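Putative mannose-6-phosphate isomerase YvyI (Bacillus subtilis, PDB 1QWR) probably catalyses the zinc-dependent interconversion of D-mannose 6-phosphate and D-fructose 6-phosphate, as a type 1 mannose-6-phosphate isomerase. Local coordinates at residues A130-G135 against I160-G165; K93-I98 against L178-L183; K117-Y122 against Y168-G173. All blocks are in the same frame, centred on the assembly; numbering follows the deposited sequence. Where two conformers were deposited one is given.

Contact 1: A130-G135 against I160-G165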
ATOM      1  N   ALA A 130     -10.110 -15.611   7.272  1.00 31.40           N
ATOM      2  CA  ALA A 130      -9.582 -14.887   6.120  1.00 29.58           C
ATOM      3  C   ALA A 130      -8.368 -15.555   5.475  1.00 27.45           C
ATOM      4  O   ALA A 130      -7.552 -16.204   6.139  1.00 24.94           O
ATOM      5  CB  ALA A 130      -9.231 -13.437   6.527  1.00 28.61           C
ATOM      6  N   GLU A 131      -8.255 -15.384   4.162  1.00 26.97           N
ATOM      7  CA  GLU A 131      -7.140 -15.927   3.407  1.00 28.00           C
ATOM      8  C   GLU A 131      -6.716 -14.937   2.333  1.00 24.83           C
ATOM      9  O   GLU A 131      -7.364 -13.918   2.092  1.00 26.44           O
ATOM     10  CB  GLU A 131      -7.534 -17.196   2.649  1.00 29.74           C
ATOM     11  CG  GLU A 131      -8.173 -18.312   3.421  1.00 34.75           C
ATOM     12  CD  GLU A 131      -8.532 -19.467   2.486  1.00 37.32           C
ATOM     13  OE1 GLU A 131      -9.343 -19.247   1.554  1.00 37.39           O
ATOM     14  OE2 GLU A 131      -7.993 -20.580   2.674  1.00 39.70           O
ATOM     15  N   ILE A 132      -5.615 -15.278   1.682  1.00 24.95           N
ATOM     16  CA  ILE A 132      -5.116 -14.531   0.540  1.00 23.11           C
ATOM     17  C   ILE A 132      -4.661 -15.598  -0.462  1.00 24.00           C
ATOM     18  O   ILE A 132      -4.380 -16.742  -0.082  1.00 20.82           O
ATOM     19  CB  ILE A 132      -3.908 -13.621   0.882  1.00 24.13           C
ATOM     20  CG1 ILE A 132      -2.730 -14.456   1.362  1.00 22.47           C
ATOM     21  CG2 ILE A 132      -4.339 -12.573   1.904  1.00 22.24           C
ATOM     22  CD1 ILE A 132      -1.413 -13.662   1.497  1.00 23.36           C
ATOM     23  N   ILE A 133      -4.623 -15.222  -1.733  1.00 23.51           N
ATOM     24  CA  ILE A 133      -4.135 -16.100  -2.787  1.00 23.12           C
ATOM     25  C   ILE A 133      -2.740 -15.550  -3.036  1.00 23.50           C
ATOM     26  O   ILE A 133      -2.575 -14.348  -3.276  1.00 22.21           O
ATOM     27  CB  ILE A 133      -4.988 -15.974  -4.057  1.00 23.87           C
ATOM     28  CG1 ILE A 133      -6.376 -16.546  -3.789  1.00 21.73           C
ATOM     29  CG2 ILE A 133      -4.321 -16.711  -5.213  1.00 22.51           C
ATOM     30  CD1 ILE A 133      -7.400 -16.203  -4.854  1.00 23.27           C
ATOM     31  N   TYR A 134      -1.738 -16.420  -2.955  1.00 22.80           N
ATOM     32  CA  TYR A 134      -0.345 -16.014  -3.130  1.00 23.66           C
ATOM     33  C   TYR A 134       0.464 -17.141  -3.774  1.00 24.17           C
ATOM     34  O   TYR A 134       0.795 -18.130  -3.107  1.00 24.89           O
ATOM     35  CB  TYR A 134       0.268 -15.688  -1.760  1.00 22.25           C
ATOM     36  CG  TYR A 134       1.656 -15.080  -1.797  1.00 22.26           C
ATOM     37  CD1 TYR A 134       1.840 -13.703  -1.647  1.00 23.38           C
ATOM     38  CD2 TYR A 134       2.791 -15.881  -1.936  1.00 22.44           C
ATOM     39  CE1 TYR A 134       3.118 -13.148  -1.631  1.00 23.66           C
ATOM     40  CE2 TYR A 134       4.075 -15.337  -1.918  1.00 23.55           C
ATOM     41  CZ  TYR A 134       4.231 -13.969  -1.763  1.00 23.26           C
ATOM     42  OH  TYR A 134       5.487 -13.431  -1.725  1.00 23.75           O
ATOM     43  N   GLY A 135       0.794 -16.974  -5.052  1.00 23.35           N
ATOM     44  CA  GLY A 135       1.570 -17.978  -5.754  1.00 22.61           C
ATOM     45  C   GLY A 135       0.696 -19.006  -6.446  1.00 23.71           C
ATOM     46  O   GLY A 135      -0.534 -18.959  -6.338  1.00 23.25           O
ATOM     47  N   ILE A 160      -2.989 -18.804   1.563  1.00 32.92           N
ATOM     48  CA  ILE A 160      -2.360 -18.638   2.863  1.00 32.14           C
ATOM     49  C   ILE A 160      -3.388 -18.083   3.827  1.00 31.11           C
ATOM     50  O   ILE A 160      -4.090 -17.129   3.503  1.00 29.69           O
ATOM     51  CB  ILE A 160      -1.177 -17.659   2.793  1.00 31.79           C
ATOM     52  CG1 ILE A 160      -0.121 -18.189   1.814  1.00 33.49           C
ATOM     53  CG2 ILE A 160      -0.583 -17.464   4.185  1.00 33.15           C
ATOM     54  CD1 ILE A 160       1.108 -17.289   1.685  1.00 34.04           C
ATOM     55  N   LYS A 161      -3.476 -18.701   5.003  1.00 30.81           N
ATOM     56  CA  LYS A 161      -4.413 -18.281   6.031  1.00 29.57           C
ATOM     57  C   LYS A 161      -3.775 -17.092   6.734  1.00 26.31           C
ATOM     58  O   LYS A 161      -2.627 -17.166   7.161  1.00 26.49           O
ATOM     59  CB  LYS A 161      -4.645 -19.416   7.034  1.00 32.91           C
ATOM     60  CG  LYS A 161      -6.056 -19.446   7.579  1.00 37.61           C
ATOM     61  CD  LYS A 161      -6.424 -18.106   8.183  1.00 40.93           C
ATOM     62  CE  LYS A 161      -7.897 -18.023   8.489  1.00 41.51           C
ATOM     63  NZ  LYS A 161      -8.290 -16.615   8.708  1.00 44.32           N
ATOM     64  N   ILE A 162      -4.525 -16.005   6.864  1.00 25.44           N
ATOM     65  CA  ILE A 162      -3.987 -14.796   7.488  1.00 23.77           C
ATOM     66  C   ILE A 162      -4.674 -14.386   8.780  1.00 23.20           C
ATOM     67  O   ILE A 162      -5.790 -14.809   9.065  1.00 24.28           O
ATOM     68  CB  ILE A 162      -4.079 -13.600   6.523  1.00 22.25           C
ATOM     69  CG1 ILE A 162      -5.548 -13.292   6.229  1.00 22.47           C
ATOM     70  CG2 ILE A 162      -3.326 -13.921   5.231  1.00 20.86           C
ATOM     71  CD1 ILE A 162      -5.787 -11.936   5.533  1.00 22.22           C
ATOM     72  N   LYS A 163      -3.998 -13.527   9.544  1.00 22.96           N
ATOM     73  CA  LYS A 163      -4.533 -13.016  10.802  1.00 21.52           C
ATOM     74  C   LYS A 163      -4.073 -11.562  10.977  1.00 20.76           C
ATOM     75  O   LYS A 163      -3.132 -11.117  10.320  1.00 18.90           O
ATOM     76  CB  LYS A 163      -4.021 -13.870  11.975  1.00 23.50           C
ATOM     77  CG  LYS A 163      -2.514 -13.786  12.216  1.00 26.01           C
ATOM     78  CD  LYS A 163      -2.084 -14.751  13.333  1.00 29.18           C
ATOM     79  CE  LYS A 163      -0.563 -14.783  13.488  1.00 32.31           C
ATOM     80  NZ  LYS A 163      -0.069 -13.729  14.414  1.00 35.39           N
ATOM     81  N   PRO A 164      -4.723 -10.806  11.868  1.00 21.38           N
ATOM     82  CA  PRO A 164      -4.311  -9.407  12.064  1.00 20.92           C
ATOM     83  C   PRO A 164      -2.848  -9.315  12.475  1.00 21.65           C
ATOM     84  O   PRO A 164      -2.366 -10.135  13.265  1.00 19.15           O
ATOM     85  CB  PRO A 164      -5.258  -8.911  13.162  1.00 19.84           C
ATOM     86  CG  PRO A 164      -6.474  -9.781  12.972  1.00 23.05           C
ATOM     87  CD  PRO A 164      -5.896 -11.141  12.691  1.00 21.31           C
ATOM     88  N   GLY A 165      -2.133  -8.324  11.937  1.00 19.95           N
ATOM     89  CA  GLY A 165      -0.740  -8.183  12.282  1.00 19.18           C
ATOM     90  C   GLY A 165       0.205  -8.824  11.282  1.00 18.53           C
ATOM     91  O   GLY A 165       1.406  -8.544  11.314  1.00 19.14           O
TER
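Two backbone bonds tie Ile-132 to Ile-160 in an antiparallel hydrogen-bonded pair: Ile-132 N gives to Ile-160 O at 3.0 Å, and Ile-160 N returns to Ile-132 O at 3.0 Å, both donors in the carbonyl plane. A third, Ile-162 N to Ala-130 O at 3.1 Å, is nearly straight at hydrogen (170°), although its donor stands above the carbonyl plane. The ammonium of Lys-161, whose chain bends at chi2 (-55°), folds back beside the same Ala-130 O, with Glu-128 O as a further acceptor; the place of NZ is less sure. Three isoleucines and a tyrosine form the apolar side. Ile-132 and Ile-160 run side by side, CG1 of the former 3.8 Å from CB of the latter. Ile-162 crosses Ile-132 at about a right angle, so that their CG2 methyls meet at 3.7 Å; in both residues CG1 takes the crowded position between N and C, leaving CG2 beside the backbone N. CD1 of Ile-160 reaches CB of Tyr-134 at 3.9 Å. From there the phenol leads away to Tyr-169 O. Glu-131, on the other face, pairs with Arg-159. In this small antiparallel sheet, strand 131-136 runs between strands 157-161 and 176-178, and the face bearing Ile-132 packs on Trp-121 and Tyr-168 of strands 119-126 and 167-170.

Contact 2: K93-I98 against L178-L183. With SO4 (sulfate ion), chain C.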
ATOM      1  N   LYS A  93     -14.026  -6.117   1.215  1.00 19.21           N
ATOM      2  CA  LYS A  93     -15.295  -6.673   1.674  1.00 20.88           C
ATOM      3  C   LYS A  93     -15.518  -7.998   0.959  1.00 23.16           C
ATOM      4  O   LYS A  93     -15.836  -9.008   1.594  1.00 24.79           O
ATOM      5  CB  LYS A  93     -16.437  -5.700   1.348  1.00 22.50           C
ATOM      6  CG  LYS A  93     -17.789  -6.167   1.875  1.00 26.25           C
ATOM      7  CD  LYS A  93     -18.857  -5.135   1.633  1.00 28.89           C
ATOM      8  CE  LYS A  93     -20.213  -5.644   2.144  1.00 31.91           C
ATOM      9  NZ  LYS A  93     -21.308  -4.673   1.871  1.00 34.44           N
ATOM     10  N   GLU A  94     -15.355  -7.987  -0.365  1.00 22.67           N
ATOM     11  CA  GLU A  94     -15.499  -9.206  -1.164  1.00 24.39           C
ATOM     12  C   GLU A  94     -14.129  -9.528  -1.787  1.00 25.16           C
ATOM     13  O   GLU A  94     -13.181  -8.751  -1.651  1.00 23.82           O
ATOM     14  CB  GLU A  94     -16.545  -9.015  -2.273  1.00 24.47           C
ATOM     15  CG  GLU A  94     -17.979  -8.729  -1.791  1.00 29.91           C
ATOM     16  CD  GLU A  94     -18.550  -9.821  -0.897  1.00 34.36           C
ATOM     17  OE1 GLU A  94     -18.189 -11.002  -1.085  1.00 35.28           O
ATOM     18  OE2 GLU A  94     -19.373  -9.501  -0.005  1.00 38.41           O
ATOM     19  N   ASP A  95     -14.024 -10.661  -2.480  1.00 24.12           N
ATOM     20  CA  ASP A  95     -12.751 -11.064  -3.097  1.00 23.07           C
ATOM     21  C   ASP A  95     -12.265 -10.107  -4.184  1.00 22.04           C
ATOM     22  O   ASP A  95     -13.069  -9.575  -4.960  1.00 22.19           O
ATOM     23  CB  ASP A  95     -12.878 -12.450  -3.752  1.00 24.86           C
ATOM     24  CG  ASP A  95     -13.112 -13.571  -2.758  1.00 27.42           C
ATOM     25  OD1 ASP A  95     -12.533 -13.557  -1.658  1.00 24.05           O
ATOM     26  OD2 ASP A  95     -13.862 -14.505  -3.110  1.00 28.99           O
ATOM     27  N   THR A  96     -10.951  -9.876  -4.266  1.00 20.19           N
ATOM     28  CA  THR A  96     -10.487  -9.015  -5.347  1.00 20.00           C
ATOM     29  C   THR A  96     -10.127  -9.957  -6.488  1.00 19.25           C
ATOM     30  O   THR A  96     -10.087 -11.177  -6.305  1.00 20.48           O
ATOM     31  CB  THR A  96      -9.228  -8.171  -5.000  1.00 18.93           C
ATOM     32  OG1 THR A  96      -8.102  -9.039  -4.836  1.00 18.13           O
ATOM     33  CG2 THR A  96      -9.449  -7.370  -3.723  1.00 19.02           C
ATOM     34  N   SER A  97      -9.843  -9.393  -7.654  1.00 19.85           N
ATOM     35  CA  SER A  97      -9.499 -10.217  -8.820  1.00 21.55           C
ATOM     36  C   SER A  97      -8.178 -10.960  -8.650  1.00 21.51           C
ATOM     37  O   SER A  97      -7.335 -10.570  -7.843  1.00 22.10           O
ATOM     38  CB  SER A  97      -9.431  -9.335 -10.071  1.00 20.79           C
ATOM     39  OG  SER A  97      -8.301  -8.466 -10.035  1.00 20.84           O
ATOM     40  N   ILE A  98      -8.003 -12.051  -9.394  1.00 22.36           N
ATOM     41  CA  ILE A  98      -6.745 -12.806  -9.332  1.00 21.72           C
ATOM     42  C   ILE A  98      -5.901 -12.045 -10.346  1.00 22.48           C
ATOM     43  O   ILE A  98      -6.347 -11.803 -11.483  1.00 23.34           O
ATOM     44  CB  ILE A  98      -6.948 -14.279  -9.745  1.00 23.79           C
ATOM     45  CG1 ILE A  98      -7.854 -14.971  -8.720  1.00 25.28           C
ATOM     46  CG2 ILE A  98      -5.619 -14.993  -9.801  1.00 23.87           C
ATOM     47  CD1 ILE A  98      -8.100 -16.434  -8.985  1.00 29.27           C
ATOM     48  N   LEU A 178      -6.114 -10.483  -2.807  1.00 19.57           N
ATOM     49  CA  LEU A 178      -6.537 -10.364  -1.424  1.00 21.72           C
ATOM     50  C   LEU A 178      -7.957 -10.949  -1.458  1.00 22.65           C
ATOM     51  O   LEU A 178      -8.664 -10.799  -2.467  1.00 22.77           O
ATOM     52  CB  LEU A 178      -6.589  -8.892  -0.999  1.00 20.20           C
ATOM     53  CG  LEU A 178      -5.252  -8.214  -0.698  1.00 20.79           C
ATOM     54  CD1 LEU A 178      -5.468  -6.719  -0.502  1.00 18.14           C
ATOM     55  CD2 LEU A 178      -4.633  -8.843   0.552  1.00 22.48           C
ATOM     56  N   CYS A 179      -8.375 -11.608  -0.385  1.00 22.40           N
ATOM     57  CA  CYS A 179      -9.704 -12.198  -0.347  1.00 24.96           C
ATOM     58  C   CYS A 179     -10.627 -11.534   0.676  1.00 24.66           C
ATOM     59  O   CYS A 179     -10.173 -10.807   1.568  1.00 24.60           O
ATOM     60  CB  CYS A 179      -9.591 -13.704  -0.121  1.00 25.85           C
ATOM     61  SG  CYS A 179      -8.683 -14.538  -1.480  1.00 31.83           S
ATOM     62  N   LYS A 180     -11.928 -11.763   0.516  0.49 23.94           N
ATOM     63  CA  LYS A 180     -12.940 -11.153   1.373  0.51 21.83           C
ATOM     64  C   LYS A 180     -12.664 -11.157   2.869  0.50 20.97           C
ATOM     65  O   LYS A 180     -12.123 -12.123   3.415  0.51 21.38           O
ATOM     66  CB  LYS A 180     -14.304 -11.799   1.118  0.49 23.49           C
ATOM     67  CG  LYS A 180     -14.424 -13.217   1.633  0.70 25.13           C
ATOM     68  CD  LYS A 180     -15.817 -13.781   1.354  0.55 24.64           C
ATOM     69  CE  LYS A 180     -16.903 -12.899   1.948  0.51 26.04           C
ATOM     70  NZ  LYS A 180     -18.271 -13.382   1.599  0.41 26.35           N
ATOM     71  N   GLY A 181     -13.058 -10.059   3.514  1.00 17.89           N
ATOM     72  CA  GLY A 181     -12.890  -9.892   4.952  1.00 21.40           C
ATOM     73  C   GLY A 181     -11.545  -9.444   5.480  1.00 20.78           C
ATOM     74  O   GLY A 181     -11.063  -9.986   6.466  1.00 22.38           O
ATOM     75  N   ALA A 182     -10.948  -8.446   4.843  1.00 20.23           N
ATOM     76  CA  ALA A 182      -9.632  -7.973   5.261  1.00 18.29           C
ATOM     77  C   ALA A 182      -9.554  -6.466   5.138  1.00 17.97           C
ATOM     78  O   ALA A 182     -10.157  -5.893   4.238  1.00 17.15           O
ATOM     79  CB  ALA A 182      -8.539  -8.612   4.376  1.00 18.04           C
ATOM     80  N   LEU A 183      -8.820  -5.845   6.054  1.00 15.39           N
ATOM     81  CA  LEU A 183      -8.601  -4.398   6.068  1.00 15.68           C
ATOM     82  C   LEU A 183      -7.086  -4.291   5.980  1.00 14.41           C
ATOM     83  O   LEU A 183      -6.382  -4.681   6.915  1.00 16.40           O
ATOM     84  CB  LEU A 183      -9.094  -3.806   7.381  1.00 15.89           C
ATOM     85  CG  LEU A 183      -8.816  -2.317   7.532  1.00 17.50           C
ATOM     86  CD1 LEU A 183      -9.586  -1.534   6.479  1.00 18.42           C
ATOM     87  CD2 LEU A 183      -9.253  -1.894   8.926  1.00 19.74           C
TER
HETATM   88  S   SO4 C 601      -8.605  -5.330  -8.384  1.00 26.41           S
HETATM   89  O1  SO4 C 601      -9.262  -6.658  -8.292  1.00 23.62           O
HETATM   90  O2  SO4 C 601      -9.601  -4.264  -8.242  1.00 21.25           O
HETATM   91  O3  SO4 C 601      -7.896  -5.203  -9.667  1.00 25.23           O
HETATM   92  O4  SO4 C 601      -7.627  -5.218  -7.284  1.00 24.01           O
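Leu-178 O is the doubly used acceptor of this contact. Thr-96 N approaches it nearly along the C=O axis at 3.1 Å, while Thr-96 OG1 donates to it at 3.0 Å in the carbonyl plane, on a lone pair. The hydroxyl gets there because OG1 occupies the crowded position between the backbone N and C (chi1 67°), which turns it back toward the acceptor of its own amide; OG1 in turn accepts from Lys-99 NZ. One residue earlier, a carboxylate replaces the carbonyl: Asp-95 OD1 takes the amide of Lys-180 at 2.9 Å, almost straight at hydrogen (172°) but from above the carboxylate plane, and the same oxygen lies 3.3 Å from Cys-179 CB. The two segments run roughly antiparallel here without making a regular ladder, so a side chain does part of what backbone carbonyls do in a sheet. Next to them, Gly-181 and Ala-182 both face Val-92 in a G1 beta bulge, the glycine at positive phi, where strand 182-189 begins its pairing with strand 85-92 in the cupin-type catalytic domain. At the outer end Glu-94 and Lys-180 lie side by side, pointing the same way, and OE1 to NZ is a long salt bridge of 3.6 Å; the lysine was modelled in two conformers. Asp-95 O is satisfied by Arg-202. At the inner end Ser-97 N and OG both donate to sulfate O1, OG at 2.7 Å. Trp-20, Lys-18, Lys-99, Arg-210 and Arg-196, the last the active-site arginine by similarity, complete the grip on this ion, which probably came from the crystallisation liquor; so basic a pocket is consistent with a place for the substrate phosphate.

Contact 3: K117-Y122 against Y168-G173. With ZN (zinc ion), chain E.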
ATOM      1  N   LYS A 117       5.007  -2.818 -10.258  1.00 16.00           N
ATOM      2  CA  LYS A 117       4.286  -2.712  -8.985  1.00 15.69           C
ATOM      3  C   LYS A 117       4.606  -3.807  -7.951  1.00 15.70           C
ATOM      4  O   LYS A 117       3.785  -4.678  -7.658  1.00 16.34           O
ATOM      5  CB  LYS A 117       2.763  -2.645  -9.238  1.00 17.23           C
ATOM      6  CG  LYS A 117       1.861  -2.027  -8.141  1.00 24.43           C
ATOM      7  CD  LYS A 117       0.483  -1.709  -8.829  1.00 23.84           C
ATOM      8  CE  LYS A 117      -0.600  -1.149  -7.966  1.00 26.90           C
ATOM      9  NZ  LYS A 117      -1.150  -2.152  -7.046  1.00 29.82           N
ATOM     10  N   THR A 118       5.824  -3.774  -7.433  1.00 15.00           N
ATOM     11  CA  THR A 118       6.183  -4.660  -6.333  1.00 14.13           C
ATOM     12  C   THR A 118       5.421  -3.980  -5.179  1.00 16.86           C
ATOM     13  O   THR A 118       5.297  -2.752  -5.163  1.00 14.20           O
ATOM     14  CB  THR A 118       7.691  -4.626  -6.097  1.00 16.87           C
ATOM     15  OG1 THR A 118       8.310  -5.463  -7.081  1.00 17.72           O
ATOM     16  CG2 THR A 118       8.057  -5.135  -4.685  1.00 16.28           C
ATOM     17  N   GLU A 119       4.890  -4.761  -4.239  1.00 15.15           N
ATOM     18  CA  GLU A 119       4.107  -4.186  -3.150  1.00 16.38           C
ATOM     19  C   GLU A 119       4.140  -5.085  -1.922  1.00 15.83           C
ATOM     20  O   GLU A 119       4.762  -6.142  -1.924  1.00 17.75           O
ATOM     21  CB  GLU A 119       2.657  -4.016  -3.606  1.00 17.64           C
ATOM     22  CG  GLU A 119       2.051  -5.364  -4.016  1.00 17.43           C
ATOM     23  CD  GLU A 119       0.633  -5.264  -4.519  1.00 21.58           C
ATOM     24  OE1 GLU A 119       0.231  -4.176  -4.955  1.00 21.42           O
ATOM     25  OE2 GLU A 119      -0.080  -6.293  -4.480  1.00 20.81           O
ATOM     26  N   CYS A 120       3.489  -4.640  -0.858  1.00 15.71           N
ATOM     27  CA  CYS A 120       3.430  -5.441   0.353  1.00 14.92           C
ATOM     28  C   CYS A 120       2.152  -5.106   1.120  1.00 15.12           C
ATOM     29  O   CYS A 120       1.535  -4.031   0.936  1.00 14.96           O
ATOM     30  CB  CYS A 120       4.691  -5.221   1.202  1.00 12.52           C
ATOM     31  SG  CYS A 120       4.794  -3.545   1.894  1.00 12.98           S
ATOM     32  N   TRP A 121       1.737  -6.045   1.953  1.00 13.31           N
ATOM     33  CA  TRP A 121       0.509  -5.900   2.711  1.00 14.76           C
ATOM     34  C   TRP A 121       0.697  -6.062   4.201  1.00 15.02           C
ATOM     35  O   TRP A 121       1.350  -7.013   4.651  1.00 16.06           O
ATOM     36  CB  TRP A 121      -0.519  -6.960   2.301  1.00 14.80           C
ATOM     37  CG  TRP A 121      -0.893  -6.967   0.884  1.00 17.13           C
ATOM     38  CD1 TRP A 121      -1.110  -5.886   0.084  1.00 16.42           C
ATOM     39  CD2 TRP A 121      -1.149  -8.128   0.081  1.00 16.97           C
ATOM     40  NE1 TRP A 121      -1.489  -6.300  -1.171  1.00 15.25           N
ATOM     41  CE2 TRP A 121      -1.518  -7.673  -1.199  1.00 18.51           C
ATOM     42  CE3 TRP A 121      -1.100  -9.510   0.326  1.00 19.35           C
ATOM     43  CZ2 TRP A 121      -1.838  -8.546  -2.241  1.00 20.39           C
ATOM     44  CZ3 TRP A 121      -1.422 -10.387  -0.711  1.00 21.66           C
ATOM     45  CH2 TRP A 121      -1.785  -9.902  -1.979  1.00 19.39           C
ATOM     46  N   TYR A 122       0.148  -5.122   4.957  1.00 13.55           N
ATOM     47  CA  TYR A 122       0.146  -5.252   6.401  1.00 15.52           C
ATOM     48  C   TYR A 122      -1.328  -5.460   6.694  1.00 16.63           C
ATOM     49  O   TYR A 122      -2.165  -4.624   6.340  1.00 14.22           O
ATOM     50  CB  TYR A 122       0.607  -3.985   7.130  1.00 13.63           C
ATOM     51  CG  TYR A 122       0.353  -4.095   8.608  1.00 14.78           C
ATOM     52  CD1 TYR A 122       1.133  -4.945   9.399  1.00 18.52           C
ATOM     53  CD2 TYR A 122      -0.721  -3.416   9.219  1.00 14.81           C
ATOM     54  CE1 TYR A 122       0.850  -5.126  10.756  1.00 17.16           C
ATOM     55  CE2 TYR A 122      -1.009  -3.592  10.585  1.00 14.91           C
ATOM     56  CZ  TYR A 122      -0.220  -4.456  11.343  1.00 16.60           C
ATOM     57  OH  TYR A 122      -0.530  -4.707  12.673  1.00 16.93           O
ATOM     58  N   TYR A 168       2.905  -9.391   4.396  1.00 17.74           N
ATOM     59  CA  TYR A 168       3.256 -10.165   3.202  1.00 16.83           C
ATOM     60  C   TYR A 168       3.928  -9.291   2.154  1.00 17.74           C
ATOM     61  O   TYR A 168       3.429  -8.223   1.810  1.00 16.10           O
ATOM     62  CB  TYR A 168       2.018 -10.817   2.577  1.00 18.69           C
ATOM     63  CG  TYR A 168       1.360 -11.811   3.493  1.00 19.99           C
ATOM     64  CD1 TYR A 168       0.355 -11.416   4.368  1.00 21.59           C
ATOM     65  CD2 TYR A 168       1.826 -13.130   3.570  1.00 23.15           C
ATOM     66  CE1 TYR A 168      -0.171 -12.308   5.316  1.00 22.38           C
ATOM     67  CE2 TYR A 168       1.313 -14.022   4.511  1.00 21.29           C
ATOM     68  CZ  TYR A 168       0.323 -13.606   5.383  1.00 25.15           C
ATOM     69  OH  TYR A 168      -0.142 -14.464   6.367  1.00 24.09           O
ATOM     70  N   TYR A 169       5.056  -9.759   1.638  1.00 16.99           N
ATOM     71  CA  TYR A 169       5.774  -9.032   0.600  1.00 17.36           C
ATOM     72  C   TYR A 169       5.345  -9.676  -0.717  1.00 16.79           C
ATOM     73  O   TYR A 169       5.324 -10.910  -0.829  1.00 15.35           O
ATOM     74  CB  TYR A 169       7.273  -9.182   0.825  1.00 17.43           C
ATOM     75  CG  TYR A 169       8.108  -8.371  -0.120  1.00 16.97           C
ATOM     76  CD1 TYR A 169       8.195  -6.993   0.015  1.00 18.58           C
ATOM     77  CD2 TYR A 169       8.846  -8.984  -1.126  1.00 21.16           C
ATOM     78  CE1 TYR A 169       9.012  -6.235  -0.825  1.00 19.72           C
ATOM     79  CE2 TYR A 169       9.662  -8.239  -1.972  1.00 20.97           C
ATOM     80  CZ  TYR A 169       9.744  -6.863  -1.807  1.00 18.26           C
ATOM     81  OH  TYR A 169      10.604  -6.135  -2.583  1.00 18.43           O
ATOM     82  N   VAL A 170       4.994  -8.851  -1.703  1.00 16.10           N
ATOM     83  CA  VAL A 170       4.495  -9.346  -2.994  1.00 16.77           C
ATOM     84  C   VAL A 170       5.321  -8.826  -4.159  1.00 16.95           C
ATOM     85  O   VAL A 170       5.000  -7.805  -4.764  1.00 15.51           O
ATOM     86  CB  VAL A 170       3.026  -8.923  -3.210  1.00 17.11           C
ATOM     87  CG1 VAL A 170       2.425  -9.699  -4.401  1.00 19.08           C
ATOM     88  CG2 VAL A 170       2.217  -9.163  -1.944  1.00 19.74           C
ATOM     89  N   PRO A 171       6.408  -9.534  -4.497  1.00 18.64           N
ATOM     90  CA  PRO A 171       7.274  -9.118  -5.602  1.00 18.39           C
ATOM     91  C   PRO A 171       6.461  -9.039  -6.885  1.00 17.71           C
ATOM     92  O   PRO A 171       5.522  -9.812  -7.067  1.00 17.74           O
ATOM     93  CB  PRO A 171       8.303 -10.242  -5.679  1.00 18.10           C
ATOM     94  CG  PRO A 171       8.348 -10.781  -4.275  1.00 19.20           C
ATOM     95  CD  PRO A 171       6.911 -10.758  -3.850  1.00 19.30           C
ATOM     96  N   SER A 172       6.801  -8.110  -7.772  1.00 16.81           N
ATOM     97  CA  SER A 172       6.090  -8.035  -9.042  1.00 13.31           C
ATOM     98  C   SER A 172       6.329  -9.412  -9.687  1.00 17.28           C
ATOM     99  O   SER A 172       7.376 -10.053  -9.447  1.00 16.46           O
ATOM    100  CB  SER A 172       6.675  -6.933  -9.914  1.00 17.95           C
ATOM    101  OG  SER A 172       8.064  -7.134 -10.110  1.00 20.66           O
ATOM    102  N   GLY A 173       5.359  -9.864 -10.477  1.00 17.05           N
ATOM    103  CA  GLY A 173       5.449 -11.171 -11.118  1.00 16.94           C
ATOM    104  C   GLY A 173       4.709 -12.230 -10.304  1.00 20.13           C
ATOM    105  O   GLY A 173       4.553 -13.375 -10.744  1.00 20.17           O
TER
HETATM  106 ZN    ZN E 604      -2.141  -6.259  -5.903  0.95 52.15          ZN
HETATM  107  O   HOH W   1       3.410  -7.319  -7.029  1.00 14.84           O
HETATM  108  O   HOH W   2       8.666  -4.082  -9.567  1.00 28.02           O
HETATM  109  O   HOH W   3      -2.086  -3.662  -5.905  1.00 35.97           O
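Val-170 CG2 sits over one face of the Trp-121 six-membered ring, 3.8 Å from its centroid and almost on the ring normal, each ring carbon about equally far from the methyl. The indole, its CG beside the backbone N (chi1 -58°), also meets Tyr-168 CB at CE3, while NE1 is bound by Glu-186. The backbone ladder beside it is tight: Val-170 N reaches Glu-119 O at 2.7 Å, and Trp-121 and Tyr-168 exchange two bonds in the carbonyl planes. This is the antiparallel pairing of strands 119-126 and 167-170 in the cupin-type catalytic domain, and it carries a metal ligand. Glu-119 CG lies in the crowded position between N and C (chi1 59°), packed 3.8 Å from Val-170 CB; the chain then runs out extended to place OE2 2.5 Å from zinc, which His-101, His-176 and a water also bind. Lys-117 NZ makes a weak hydrogen bond within a salt bridge to OE1, which probably helps to hold the carboxylate and balance its charge. Beyond Val-170 the regular ladder ends though the backbones stay close, and looser side-chain and water-mediated bonds take over. Ser-172 N bonds to Thr-118 OG1 at 3.1 Å, one water joins that hydroxyl to Ser-172 OG, and another lies within hydrogen-bonding distance of Lys-117 O and Val-170 O. On the face opposite Trp-121, Thr-118 CG2 touches Tyr-169 OH at 3.5 Å.

In the fold
Contact 3 is the buried one, nearest the centre of the chain; contacts 1 and 2 are partly buried, with charged residues along their outer edges. The chemistry follows: regular ladder and metal ligation in contact 3, a short ladder with apolar packing in contact 1, side-chain-to-backbone bonds and an ion site in contact 2. Contacts 2 and 3 reach neighbouring strands, 182-189 and 119-126, of the same sheet, whereas contact 1 belongs to the small sheet packed against it; contact 2 bridges both, since Leu-178 ends strand 176-178 of the small sheet. Leu-178 joins all three, its CD2 lying 3.6 Å from Trp-121 CD2 and 4.0 Å from Ile-132 CG2.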